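Local structure of protein toll (Drosophila melanogaster, 4LXR) at residues D748-M753 / R762-S767. The protein is a Toll-like receptor whose leucine-rich-repeat ectodomain binds cleaved Spätzle, triggering antifungal defence and setting dorsal-ventral polarity in the embryo. Residues are numbered along the deposited sequence; the frame is centred on the assembly and turned at random.
Sequences DRNEMM and RMVELS
The carbonyl oxygen of Met752 is held by a backbone N-H and a water. Met763 N donates to Met752 O at 2.9 Å in a nearly straight bond (179° at the hydrogen), and a water lies at hydrogen-bonding distance, 2.7 Å from the same oxygen. The CA-H of Arg762 adds a weaker contact. The water also bonds Arg749 O and accepts from Val764 N at 3.0 Å, which ties the 749-751 turn to the 763-765 turn. Next to these bonds the two buried methionines meet by their ends, Met752 CE lying 3.6 Å from Met763 SD. Met763 gets there with CG anti to its backbone N (chi1 -176°) and a bend only at chi3. Leu736 and Thr739 of helix 733-740 border this pair. The extended Arg762 chain reaches Asn750. Arg762 NH1 donates to Asn750 O at 3.2 Å in a bent bond (144°), the oxygen lying at the guanidinium edge, somewhat out of its plane. Glu751 OE2 is 4.3 Å from Arg762 NH1, too far for a salt bridge. Met753 doubles back at chi2 and chi3, which lays SD 3.8 Å from Arg762 CG and CE beside Arg762 N. An alanine at Met753 would remove this thioether and is likely to leave the start of the Arg762 side chain less firmly placed. Val764 CG1 touches Asn750 OD1 at 3.6 Å. Met753 and Arg762 form an antiparallel non-hydrogen-bonded pair. This short antiparallel bridge and the two 3-10 turns next to it lie within the second LRRCT capping region, near the C-terminal end of the Toll ectodomain.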
# COMPACT_ATOMS: atom_id res chain seq x y z
N ASP A 748 1.21 -29.56 55.87
CA ASP A 748 2.50 -29.78 56.53
C ASP A 748 2.39 -30.70 57.74
O ASP A 748 3.10 -30.55 58.72
CB ASP A 748 3.15 -28.44 56.92
CG ASP A 748 2.29 -27.63 57.89
OD1 ASP A 748 1.17 -28.07 58.23
OD2 ASP A 748 2.74 -26.54 58.31
N ARG A 749 1.49 -31.67 57.66
CA ARG A 749 1.27 -32.61 58.76
C ARG A 749 2.55 -33.33 59.16
O ARG A 749 2.83 -33.48 60.34
CB ARG A 749 0.21 -33.63 58.39
CG ARG A 749 -0.14 -34.53 59.53
CD ARG A 749 -1.29 -35.43 59.19
NE ARG A 749 -0.96 -36.37 58.14
CZ ARG A 749 -1.71 -37.41 57.82
NH1 ARG A 749 -2.85 -37.64 58.49
NH2 ARG A 749 -1.33 -38.23 56.85
N ASN A 750 3.35 -33.74 58.18
CA ASN A 750 4.56 -34.50 58.44
C ASN A 750 5.68 -33.69 59.11
O ASN A 750 6.61 -34.27 59.66
CB ASN A 750 5.10 -35.16 57.15
CG ASN A 750 4.17 -36.24 56.61
OD1 ASN A 750 3.73 -37.13 57.34
ND2 ASN A 750 3.86 -36.15 55.32
N GLU A 751 5.57 -32.37 59.07
CA GLU A 751 6.58 -31.49 59.67
C GLU A 751 6.22 -30.99 61.07
O GLU A 751 6.99 -30.24 61.69
CB GLU A 751 6.89 -30.28 58.77
CG GLU A 751 7.80 -30.60 57.60
CD GLU A 751 7.13 -31.51 56.58
OE1 GLU A 751 6.03 -31.15 56.10
OE2 GLU A 751 7.69 -32.58 56.27
N MET A 752 5.05 -31.38 61.57
CA MET A 752 4.70 -31.06 62.96
C MET A 752 5.60 -31.84 63.94
O MET A 752 5.82 -33.04 63.80
CB MET A 752 3.22 -31.34 63.22
CG MET A 752 2.29 -30.48 62.38
SD MET A 752 0.59 -31.05 62.53
CE MET A 752 0.21 -30.64 64.24
N MET A 753 6.12 -31.12 64.93
CA MET A 753 7.08 -31.66 65.88
C MET A 753 6.54 -31.52 67.30
O MET A 753 5.96 -30.49 67.64
CB MET A 753 8.40 -30.89 65.78
CG MET A 753 9.07 -30.97 64.43
SD MET A 753 9.45 -32.69 63.94
CE MET A 753 10.80 -33.07 65.05
N ARG A 762 8.91 -36.18 65.53
CA ARG A 762 7.79 -35.95 64.60
C ARG A 762 6.47 -36.40 65.21
O ARG A 762 6.37 -37.50 65.77
CB ARG A 762 7.99 -36.68 63.28
CG ARG A 762 9.01 -36.10 62.33
CD ARG A 762 8.88 -36.79 60.98
NE ARG A 762 10.12 -36.77 60.22
CZ ARG A 762 10.54 -35.73 59.49
NH1 ARG A 762 9.81 -34.63 59.42
NH2 ARG A 762 11.69 -35.81 58.84
N MET A 763 5.46 -35.56 65.11
CA MET A 763 4.15 -35.89 65.65
C MET A 763 3.56 -37.14 64.99
O MET A 763 2.90 -37.95 65.68
CB MET A 763 3.19 -34.70 65.53
CG MET A 763 1.85 -35.00 66.19
SD MET A 763 0.72 -33.62 66.26
CE MET A 763 1.58 -32.51 67.36
N VAL A 764 3.81 -37.33 63.70
CA VAL A 764 3.36 -38.54 63.00
C VAL A 764 3.96 -39.82 63.55
O VAL A 764 3.48 -40.90 63.23
CB VAL A 764 3.62 -38.53 61.46
CG1 VAL A 764 2.78 -37.46 60.76
CG2 VAL A 764 5.10 -38.34 61.16
N GLU A 765 5.02 -39.72 64.34
CA GLU A 765 5.59 -40.89 64.98
C GLU A 765 4.97 -41.20 66.35
O GLU A 765 5.28 -42.23 66.95
CB GLU A 765 7.12 -40.78 65.08
CG GLU A 765 7.79 -40.95 63.72
CD GLU A 765 9.29 -40.90 63.81
OE1 GLU A 765 9.84 -41.34 64.84
OE2 GLU A 765 9.92 -40.41 62.85
N LEU A 766 4.08 -40.33 66.83
CA LEU A 766 3.43 -40.55 68.12
C LEU A 766 2.07 -41.21 67.99
O LEU A 766 1.24 -40.82 67.14
CB LEU A 766 3.26 -39.23 68.91
CG LEU A 766 4.46 -38.68 69.68
CD1 LEU A 766 5.07 -39.76 70.54
CD2 LEU A 766 5.50 -38.09 68.75
N SER A 767 1.84 -42.19 68.85
CA SER A 767 0.55 -42.83 69.04
C SER A 767 -0.20 -42.15 70.19
O SER A 767 0.40 -41.47 71.03
CB SER A 767 0.77 -44.31 69.37
OG SER A 767 -0.45 -44.96 69.68
O HOH W 1 4.85 -34.93 62.14